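Local coordinates for protein N-deoxyribosyltransferase (Bacillus psychrosaccharolyticus, PDB 6EVS) that catalyses the transfer of 2'-deoxyribose between nucleobases and serves as a biocatalyst for making modified nucleosides, at residues D59-H62 and I63-A66; T82-E85 and L86-Y90; G47-E50 and W51-F54; K17-S20 and K21-V25. All blocks are in the same frame, centred on the assembly; numbering follows the deposited sequence.

Contact 1 (D59-H62 and I63-A66); sequences DLEH and IKWA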
loop_
_atom_site.group_PDB
_atom_site.type_symbol
_atom_site.label_atom_id
_atom_site.label_comp_id
_atom_site.label_asym_id
_atom_site.label_seq_id
_atom_site.Cartn_x
_atom_site.Cartn_y
_atom_site.Cartn_z
ATOM N N ASP A 59 12.117 9.187 -11.226
ATOM C CA ASP A 59 10.881 9.964 -11.119
ATOM C C ASP A 59 9.957 9.357 -10.073
ATOM O O ASP A 59 9.488 10.049 -9.158
ATOM C CB ASP A 59 10.177 10.025 -12.479
ATOM C CG ASP A 59 10.823 11.023 -13.445
ATOM O OD1 ASP A 59 11.825 11.673 -13.066
ATOM O OD2 ASP A 59 10.320 11.149 -14.576
ATOM N N LEU A 60 9.673 8.056 -10.209
ATOM C CA LEU A 60 8.810 7.366 -9.255
ATOM C C LEU A 60 9.368 7.447 -7.834
ATOM O O LEU A 60 8.629 7.734 -6.883
ATOM C CB LEU A 60 8.625 5.909 -9.684
ATOM C CG LEU A 60 7.567 5.081 -8.958
ATOM C CD1 LEU A 60 6.207 5.793 -8.987
ATOM C CD2 LEU A 60 7.470 3.691 -9.573
ATOM N N GLU A 61 10.673 7.216 -7.664
ATOM C CA GLU A 61 11.260 7.352 -6.335
ATOM C C GLU A 61 11.042 8.758 -5.773
ATOM O O GLU A 61 10.817 8.921 -4.566
ATOM C CB GLU A 61 12.753 6.998 -6.359
ATOM C CG GLU A 61 13.274 6.544 -5.012
ATOM C CD GLU A 61 12.656 5.227 -4.559
ATOM O OE1 GLU A 61 12.645 4.967 -3.345
ATOM O OE2 GLU A 61 12.169 4.453 -5.414
ATOM N N HIS A 62 11.061 9.792 -6.633
ATOM C CA HIS A 62 10.860 11.132 -6.103
ATOM C C HIS A 62 9.388 11.457 -5.859
ATOM O O HIS A 62 9.089 12.341 -5.049
ATOM C CB HIS A 62 11.518 12.169 -7.008
ATOM C CG HIS A 62 12.978 12.317 -6.736
ATOM N ND1 HIS A 62 13.926 11.505 -7.322
ATOM C CD2 HIS A 62 13.652 13.132 -5.890
ATOM C CE1 HIS A 62 15.127 11.858 -6.894
ATOM N NE2 HIS A 62 14.990 12.833 -6.015
ATOM N N ILE A 63 8.465 10.748 -6.505
ATOM C CA ILE A 63 7.074 10.842 -6.068
ATOM C C ILE A 63 6.936 10.247 -4.678
ATOM O O ILE A 63 6.241 10.797 -3.813
ATOM C CB ILE A 63 6.127 10.137 -7.058
ATOM C CG1 ILE A 63 6.254 10.702 -8.470
ATOM C CG2 ILE A 63 4.683 10.238 -6.567
ATOM C CD1 ILE A 63 5.299 9.996 -9.421
ATOM N N LYS A 64 7.608 9.116 -4.443
ATOM C CA LYS A 64 7.568 8.470 -3.130
ATOM C C LYS A 64 8.243 9.323 -2.060
ATOM O O LYS A 64 7.784 9.361 -0.905
ATOM C CB LYS A 64 8.219 7.094 -3.224
ATOM C CG LYS A 64 7.355 6.079 -3.938
ATOM C CD LYS A 64 8.180 4.948 -4.523
ATOM C CE LYS A 64 7.267 3.935 -5.197
ATOM N NZ LYS A 64 7.967 2.680 -5.584
ATOM N N TRP A 65 9.335 10.010 -2.426
ATOM C CA TRP A 65 10.055 10.892 -1.505
ATOM C C TRP A 65 9.252 12.146 -1.144
ATOM O O TRP A 65 9.420 12.697 -0.048
ATOM C CB TRP A 65 11.396 11.249 -2.149
ATOM C CG TRP A 65 12.095 12.552 -1.798
ATOM C CD1 TRP A 65 13.125 12.717 -0.901
ATOM C CD2 TRP A 65 11.864 13.852 -2.387
ATOM N NE1 TRP A 65 13.540 14.033 -0.896
ATOM C CE2 TRP A 65 12.781 14.750 -1.790
ATOM C CE3 TRP A 65 10.982 14.338 -3.369
ATOM C CZ2 TRP A 65 12.821 16.121 -2.124
ATOM C CZ3 TRP A 65 11.022 15.708 -3.702
ATOM C CH2 TRP A 65 11.931 16.579 -3.076
ATOM N N ALA A 66 8.388 12.606 -2.048
ATOM C CA ALA A 66 7.672 13.865 -1.882
ATOM C C ALA A 66 6.582 13.755 -0.810
ATOM O O ALA A 66 6.003 12.688 -0.599
ATOM C CB ALA A 66 7.013 14.269 -3.202
#
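Ile63 sits one helical turn after Asp59, and its backbone N donates to Asp59 O at 2.9 Å. With CG1 beside its own N (chi1 -57°), the branch lies against the same oxygen, and CD1 goes on to meet Leu60 CD1 at 4.3 Å. The side chain is wedged between Tyr5 of strand 3-7 and Glu85 and Ser89 of helix 80-91. Lys64 repeats the backbone step, its N bonded to Leu60 O, and its extended chain slants back over Leu60, bringing CE to 3.9 Å from Leu60 CG. Glu61 bends at chi2 (66°), which turns its carboxylate to the Lys64 side. OE2 of Glu61 still stops 4.6 Å short of Lys64 NZ, so the two charges probably attract only weakly. These are the last two turns of helix 49-65, which packs against the parallel sheet of a flavodoxin-like fold. Trp65 N closes on Glu61 O at 2.8 Å. Its indole presents a face to the edge of His62 in an edge-to-face stack, centroids of the imidazole and the six-membered ring 5.3 Å apart and planes at 63°. His62 CD2 is the atom over that face, near the rim, while His62 O lies in the indole plane, 3.2 Å from Trp65 CE3. The imidazole cannot easily rotate, because ND1 bonds to Asn58 O and NE2 to Thr131 O of the second subunit. Ala66 is the first residue to leave helical geometry; its N makes a weak bond to His62 O (3.1 Å), while its carbonyl oxygen is taken up by Lys94 NZ.

Contact 2 (T82-E85 and L86-Y90); sequences TAWE and LGASY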
loop_
_atom_site.group_PDB
_atom_site.type_symbol
_atom_site.label_atom_id
_atom_site.label_comp_id
_atom_site.label_asym_id
_atom_site.label_seq_id
_atom_site.Cartn_x
_atom_site.Cartn_y
_atom_site.Cartn_z
ATOM N N THR A 82 1.802 13.067 -16.993
ATOM C CA THR A 82 1.371 13.802 -15.801
ATOM C C THR A 82 0.151 13.142 -15.177
ATOM O O THR A 82 0.117 12.894 -13.962
ATOM C CB THR A 82 1.069 15.264 -16.151
ATOM O OG1 THR A 82 2.285 15.912 -16.543
ATOM C CG2 THR A 82 0.473 15.997 -14.934
ATOM N N ALA A 83 -0.846 12.809 -16.001
ATOM C CA ALA A 83 -2.042 12.147 -15.481
ATOM C C ALA A 83 -1.693 10.824 -14.795
ATOM O O ALA A 83 -2.226 10.509 -13.721
ATOM C CB ALA A 83 -3.041 11.918 -16.622
ATOM N N TRP A 84 -0.776 10.056 -15.397
ATOM C CA TRP A 84 -0.275 8.820 -14.781
ATOM C C TRP A 84 0.348 9.104 -13.418
ATOM O O TRP A 84 0.088 8.391 -12.429
ATOM C CB TRP A 84 0.738 8.165 -15.749
ATOM C CG TRP A 84 1.225 6.777 -15.366
ATOM C CD1 TRP A 84 0.797 5.582 -15.884
ATOM C CD2 TRP A 84 2.224 6.454 -14.388
ATOM N NE1 TRP A 84 1.454 4.534 -15.268
ATOM C CE2 TRP A 84 2.346 5.040 -14.360
ATOM C CE3 TRP A 84 3.040 7.217 -13.545
ATOM C CZ2 TRP A 84 3.256 4.372 -13.518
ATOM C CZ3 TRP A 84 3.940 6.538 -12.680
ATOM C CH2 TRP A 84 4.027 5.135 -12.682
ATOM N N GLU A 85 1.160 10.156 -13.332
ATOM C CA GLU A 85 1.809 10.474 -12.062
ATOM C C GLU A 85 0.812 10.926 -11.005
ATOM O O GLU A 85 1.050 10.704 -9.815
ATOM C CB GLU A 85 2.880 11.544 -12.274
ATOM C CG GLU A 85 4.002 11.033 -13.180
ATOM C CD GLU A 85 4.984 12.113 -13.580
ATOM O OE1 GLU A 85 4.620 13.313 -13.621
ATOM O OE2 GLU A 85 6.133 11.743 -13.872
ATOM N N LEU A 86 -0.284 11.581 -11.393
ATOM C CA LEU A 86 -1.287 11.930 -10.374
ATOM C C LEU A 86 -2.050 10.699 -9.897
ATOM O O LEU A 86 -2.381 10.598 -8.714
ATOM C CB LEU A 86 -2.268 12.987 -10.909
ATOM C CG LEU A 86 -1.634 14.304 -11.354
ATOM C CD1 LEU A 86 -2.657 15.116 -12.156
ATOM C CD2 LEU A 86 -1.143 15.101 -10.147
ATOM N N GLY A 87 -2.339 9.749 -10.791
ATOM C CA GLY A 87 -2.969 8.511 -10.345
ATOM C C GLY A 87 -2.073 7.708 -9.408
ATOM O O GLY A 87 -2.507 7.233 -8.356
ATOM N N ALA A 88 -0.795 7.549 -9.776
ATOM C CA ALA A 88 0.144 6.911 -8.857
ATOM C C ALA A 88 0.201 7.650 -7.523
ATOM O O ALA A 88 0.137 7.030 -6.450
ATOM C CB ALA A 88 1.533 6.836 -9.497
ATOM N N SER A 89 0.327 8.980 -7.573
ATOM C CA SER A 89 0.406 9.782 -6.350
ATOM C C SER A 89 -0.771 9.515 -5.433
ATOM O O SER A 89 -0.602 9.374 -4.216
ATOM C CB SER A 89 0.471 11.281 -6.693
ATOM O OG SER A 89 1.712 11.570 -7.340
ATOM N N TYR A 90 -1.978 9.501 -5.997
ATOM C CA TYR A 90 -3.187 9.292 -5.208
ATOM C C TYR A 90 -3.139 7.961 -4.472
ATOM O O TYR A 90 -3.391 7.902 -3.262
ATOM C CB TYR A 90 -4.412 9.353 -6.121
ATOM C CG TYR A 90 -5.713 9.184 -5.369
ATOM C CD1 TYR A 90 -6.195 10.195 -4.545
ATOM C CD2 TYR A 90 -6.458 8.014 -5.478
ATOM C CE1 TYR A 90 -7.399 10.058 -3.862
ATOM C CE2 TYR A 90 -7.653 7.864 -4.786
ATOM C CZ TYR A 90 -8.118 8.887 -3.994
ATOM O OH TYR A 90 -9.296 8.723 -3.306
#
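Leu86, Gly87, Ala88 and Ser89 each donate a backbone N-H to the carbonyl four residues earlier, from Thr82 to Glu85, and the straightest is Ala88 N to Trp84 O at 2.9 Å, with 177° at the hydrogen. Glu85 O is gripped twice. Ser89 OG, placed beside its own backbone N by chi1 of -68°, folds back to donate at 2.7 Å to Glu85 O, while Ser89 N reaches that oxygen at 2.9 Å from the other face of the carbonyl plane. The hydroxyl is also hydrogen-bonded to Thr69 OG1 on the neighbouring strand 68-72, so a buried polar group is provided for on two sides. The Glu85 side chain leaves in another direction, extended beyond CG, and its OE2 bonds to Tyr5 OH of strand 3-7. Leu86 holds CG 3.4 Å from Thr82 O, and one methyl, CD1, comes to 4.3 Å from Thr82 CG2; the same isobutyl group rests on Val96 and Leu98. Trp84, with CG turned anti to its own N (chi1 -172°), brings CZ3 to 4.0 Å from Ala88 CB. Gly87 of the third subunit packs on Trp84, and Ile91 of that subunit on Ala88. Leu86 and Ser89 face the sheet, while Trp84 and Ala88 lie at the interface with the third subunit. The latter side serves this protein's assembly; the sheet-facing one is what a crossover helix presents in a beta-alpha-beta unit, here strand 68-72, helix 80-91 and strand 96-99 of a flavodoxin-like domain.

Contact 3 (G47-E50 and W51-F54); sequences GSFE and WRTF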
loop_
_atom_site.group_PDB
_atom_site.type_symbol
_atom_site.label_atom_id
_atom_site.label_comp_id
_atom_site.label_asym_id
_atom_site.label_seq_id
_atom_site.Cartn_x
_atom_site.Cartn_y
_atom_site.Cartn_z
ATOM N N GLY A 47 17.394 8.284 -24.602
ATOM C CA GLY A 47 16.542 7.303 -25.240
ATOM C C GLY A 47 17.015 5.870 -25.167
ATOM O O GLY A 47 16.292 4.976 -25.629
ATOM N N SER A 48 18.197 5.611 -24.619
ATOM C CA SER A 48 18.627 4.239 -24.410
ATOM C C SER A 48 17.718 3.540 -23.392
ATOM O O SER A 48 16.943 4.175 -22.661
ATOM C CB SER A 48 20.076 4.209 -23.929
ATOM O OG SER A 48 20.164 4.823 -22.649
ATOM N N PHE A 49 17.815 2.206 -23.350
ATOM C CA PHE A 49 17.108 1.461 -22.308
ATOM C C PHE A 49 17.572 1.883 -20.920
ATOM O O PHE A 49 16.754 2.030 -20.003
ATOM C CB PHE A 49 17.296 -0.049 -22.486
ATOM C CG PHE A 49 16.465 -0.860 -21.533
ATOM C CD1 PHE A 49 15.131 -1.097 -21.802
ATOM C CD2 PHE A 49 17.002 -1.346 -20.357
ATOM C CE1 PHE A 49 14.346 -1.812 -20.925
ATOM C CE2 PHE A 49 16.217 -2.063 -19.473
ATOM C CZ PHE A 49 14.887 -2.295 -19.763
ATOM N N GLU A 50 18.884 2.064 -20.738
ATOM C CA GLU A 50 19.388 2.574 -19.464
ATOM C C GLU A 50 18.740 3.909 -19.098
ATOM O O GLU A 50 18.342 4.130 -17.946
ATOM C CB GLU A 50 20.909 2.720 -19.534
ATOM C CG GLU A 50 21.564 3.099 -18.218
ATOM C CD GLU A 50 23.061 2.923 -18.235
ATOM O OE1 GLU A 50 23.798 3.938 -18.175
ATOM O OE2 GLU A 50 23.529 1.763 -18.313
ATOM N N TRP A 51 18.644 4.826 -20.071
ATOM C CA TRP A 51 18.082 6.147 -19.801
ATOM C C TRP A 51 16.595 6.060 -19.470
ATOM O O TRP A 51 16.132 6.678 -18.498
ATOM C CB TRP A 51 18.342 7.078 -21.003
ATOM C CG TRP A 51 17.696 8.410 -20.835
ATOM C CD1 TRP A 51 18.231 9.520 -20.244
ATOM C CD2 TRP A 51 16.372 8.763 -21.231
ATOM N NE1 TRP A 51 17.312 10.545 -20.246
ATOM C CE2 TRP A 51 16.165 10.107 -20.854
ATOM C CE3 TRP A 51 15.340 8.077 -21.882
ATOM C CZ2 TRP A 51 14.964 10.775 -21.099
ATOM C CZ3 TRP A 51 14.148 8.746 -22.128
ATOM C CH2 TRP A 51 13.970 10.074 -21.725
ATOM N N ARG A 52 15.837 5.270 -20.238
ATOM C CA ARG A 52 14.413 5.107 -19.950
ATOM C C ARG A 52 14.196 4.502 -18.558
ATOM O O ARG A 52 13.296 4.916 -17.820
ATOM C CB ARG A 52 13.754 4.248 -21.042
ATOM C CG ARG A 52 13.436 2.821 -20.623
ATOM C CD ARG A 52 12.787 1.959 -21.700
ATOM N NE ARG A 52 12.122 0.795 -21.102
ATOM C CZ ARG A 52 11.316 -0.028 -21.769
ATOM N NH1 ARG A 52 11.068 0.198 -23.056
ATOM N NH2 ARG A 52 10.742 -1.059 -21.151
ATOM N N THR A 53 15.034 3.544 -18.172
ATOM C CA THR A 53 14.889 2.895 -16.873
ATOM C C THR A 53 15.199 3.862 -15.743
ATOM O O THR A 53 14.428 3.968 -14.780
ATOM C CB THR A 53 15.794 1.667 -16.807
ATOM O OG1 THR A 53 15.513 0.820 -17.922
ATOM C CG2 THR A 53 15.598 0.901 -15.473
ATOM N N PHE A 54 16.340 4.558 -15.829
ATOM C CA PHE A 54 16.742 5.428 -14.729
ATOM C C PHE A 54 15.775 6.592 -14.555
ATOM O O PHE A 54 15.474 6.991 -13.425
ATOM C CB PHE A 54 18.160 5.938 -14.950
ATOM C CG PHE A 54 19.217 4.908 -14.679
ATOM C CD1 PHE A 54 18.943 3.808 -13.877
ATOM C CD2 PHE A 54 20.481 5.028 -15.236
ATOM C CE1 PHE A 54 19.922 2.838 -13.625
ATOM C CE2 PHE A 54 21.458 4.071 -14.982
ATOM C CZ PHE A 54 21.173 2.976 -14.174
#
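Phe49 O takes two donors from Thr53: the hydroxyl OG1 at 2.7 Å and the backbone N at 2.9 Å, from opposite faces of the carbonyl plane. One residue earlier, Ser48 OG accepts from Trp51 N at 3.0 Å. Its chi1 of 65° sets the hydroxyl between backbone N and carbonyl carbon, facing the first turn; OG also bonds to Glu45 O, in the loop before the helix. Trp51 NE1 is bonded to Gln40 O. Ser48 is thus the N-cap of helix 49-65, the long helix that starts far from the chain's centre, among other subunits, and brings the chain back to the sheet. The helix proper continues with Arg52 N to Ser48 O and Phe54 N to Glu50 O. Arg52 makes its strongest bond outside the turn, a salt bridge from NE to Asp112 of the third subunit. Its guanidinium meanwhile lies beside Phe49, whose CE1 is over one face of the group, 3.4 Å from Arg52 NE, with the two planes 37° apart. Thr53 OG1 stands over a face of the Phe49 ring, nearest to CE2 at 3.3 Å. The extended Glu50 chain passes the Phe54 ring, CG coming to 3.4 Å from Phe54 CE2. Phe49 and Phe54 each meet the other's counterpart in the fourth subunit. Gly47 N approaches Trp51 CE3 at 3.4 Å.

Contact 4 (K17-S20 and K21-V25); sequences KHVS and KAEQV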
loop_
_atom_site.group_PDB
_atom_site.type_symbol
_atom_site.label_atom_id
_atom_site.label_comp_id
_atom_site.label_asym_id
_atom_site.label_seq_id
_atom_site.Cartn_x
_atom_site.Cartn_y
_atom_site.Cartn_z
ATOM N N LYS A 17 7.080 27.257 -19.884
ATOM C CA LYS A 17 6.788 28.489 -19.167
ATOM C C LYS A 17 6.079 28.198 -17.844
ATOM O O LYS A 17 6.484 28.697 -16.788
ATOM C CB LYS A 17 5.950 29.419 -20.038
ATOM C CG LYS A 17 5.218 30.509 -19.267
ATOM C CD LYS A 17 4.464 31.444 -20.215
ATOM C CE LYS A 17 5.333 31.809 -21.407
ATOM N NZ LYS A 17 4.533 32.334 -22.560
ATOM N N HIS A 18 5.032 27.364 -17.880
ATOM C CA HIS A 18 4.272 27.077 -16.662
ATOM C C HIS A 18 5.119 26.322 -15.637
ATOM O O HIS A 18 5.020 26.584 -14.432
ATOM C CB HIS A 18 3.013 26.279 -17.001
ATOM C CG HIS A 18 2.080 26.985 -17.941
ATOM N ND1 HIS A 18 1.544 26.376 -19.055
ATOM C CD2 HIS A 18 1.583 28.242 -17.924
ATOM C CE1 HIS A 18 0.764 27.231 -19.692
ATOM N NE2 HIS A 18 0.773 28.374 -19.029
ATOM N N VAL A 19 5.943 25.374 -16.090
ATOM C CA VAL A 19 6.820 24.644 -15.168
ATOM C C VAL A 19 7.785 25.602 -14.478
ATOM O O VAL A 19 8.012 25.520 -13.266
ATOM C CB VAL A 19 7.574 23.533 -15.923
ATOM C CG1 VAL A 19 8.742 22.997 -15.080
ATOM C CG2 VAL A 19 6.626 22.409 -16.280
ATOM N N SER A 20 8.364 26.525 -15.247
ATOM C CA SER A 20 9.309 27.502 -14.711
ATOM C C SER A 20 8.668 28.376 -13.638
ATOM O O SER A 20 9.282 28.661 -12.599
ATOM C CB SER A 20 9.840 28.366 -15.866
ATOM O OG SER A 20 10.673 29.406 -15.396
ATOM N N LYS A 21 7.442 28.837 -13.882
ATOM C CA LYS A 21 6.756 29.652 -12.889
ATOM C C LYS A 21 6.448 28.832 -11.645
ATOM O O LYS A 21 6.586 29.329 -10.521
ATOM C CB LYS A 21 5.471 30.239 -13.481
ATOM C CG LYS A 21 4.644 31.086 -12.504
ATOM C CD LYS A 21 5.465 32.239 -11.935
ATOM C CE LYS A 21 4.589 33.317 -11.322
ATOM N NZ LYS A 21 5.393 34.531 -10.983
ATOM N N ALA A 22 6.040 27.573 -11.832
ATOM C CA ALA A 22 5.768 26.700 -10.691
ATOM C C ALA A 22 7.022 26.490 -9.852
ATOM O O ALA A 22 6.971 26.554 -8.615
ATOM C CB ALA A 22 5.216 25.353 -11.161
ATOM N N GLU A 23 8.151 26.203 -10.509
ATOM C CA GLU A 23 9.415 26.048 -9.791
ATOM C C GLU A 23 9.723 27.296 -8.971
ATOM O O GLU A 23 10.005 27.212 -7.767
ATOM C CB GLU A 23 10.554 25.765 -10.769
ATOM C CG GLU A 23 10.496 24.411 -11.480
ATOM C CD GLU A 23 11.392 24.389 -12.720
ATOM O OE1 GLU A 23 11.898 25.475 -13.097
ATOM O OE2 GLU A 23 11.598 23.297 -13.304
ATOM N N GLN A 24 9.615 28.469 -9.600
ATOM C CA GLN A 24 9.940 29.721 -8.926
ATOM C C GLN A 24 9.000 29.984 -7.757
ATOM O O GLN A 24 9.439 30.375 -6.669
ATOM C CB GLN A 24 9.890 30.883 -9.926
ATOM C CG GLN A 24 9.703 32.247 -9.267
ATOM C CD GLN A 24 8.923 33.226 -10.128
ATOM O OE1 GLN A 24 7.874 33.738 -9.724
ATOM N NE2 GLN A 24 9.440 33.499 -11.322
ATOM N N VAL A 25 7.697 29.787 -7.960
ATOM C CA VAL A 25 6.737 30.101 -6.904
ATOM C C VAL A 25 6.927 29.162 -5.718
ATOM O O VAL A 25 7.015 29.601 -4.562
ATOM C CB VAL A 25 5.298 30.040 -7.445
ATOM C CG1 VAL A 25 4.291 29.989 -6.290
ATOM C CG2 VAL A 25 5.020 31.249 -8.344
#
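Val19 and Glu23 meet on the inner side of helix 13-28, the crossover between strands 3-7 and 32-34 in a beta-alpha-beta unit of the flavodoxin-like fold. The backbone bonds are those of a regular alpha helix. Glu23 N to Val19 O is the shortest of the four at 2.8 Å; Lys21 N to Lys17 O, Ala22 N to His18 O and Gln24 N to Ser20 O complete the set. Packing comes next. Glu23 keeps CG beside its own backbone N (chi1 -68°) and 3.3 Å from Val19 O, so the extended chain runs back along the preceding turn. Its OE2 then passes Val19 CG1 at 3.4 Å, a methyl against a carboxylate oxygen. Ala22 sets CB 3.5 Å from both His18 O and Val19 O, and together with Val19 it packs on Leu6 of strand 3-7. Lys21, Ala22 and Val25 also touch Trp121 of helix 121-126, which lies against a flank of the helix. Among the charged groups, Glu23 is buried, and both its oxygens are answered from elsewhere in the chain: OE1 forms a salt bridge with Arg37 NH2, OE2 a hydrogen bond with Ser35 OG. These partners fix the turn of the carboxylate and probably favour its ionised form. One more bond joins two side chains within 21-25: Lys21, bent at chi2, brings NZ to within 2.9 Å of Gln24 OE1.

Overall arrangement
Contacts 1 and 2 are buried, contacts 3 and 4 only partly. Contacts 1 and 3 share helix 49-65, one at its buried end and one at its cap, with centres about 17 Å apart. Contact 2, on helix 80-91, touches contact 1: Ile63 CG2 packs on Ser89 OG at 3.3 Å. Contact 4, in helix 13-28, is touched by no other subunit, whereas the other three all reach the third subunit. Chemistry follows place. A histidine-tryptophan stack closes one helix end. Contacts 2 and 3 each have a carbonyl accepting from both a hydroxyl and a backbone N, while contact 4 combines a buried carboxylate, held by Arg37 and Ser35, with a separate lysine-glutamine bond nearer the surface.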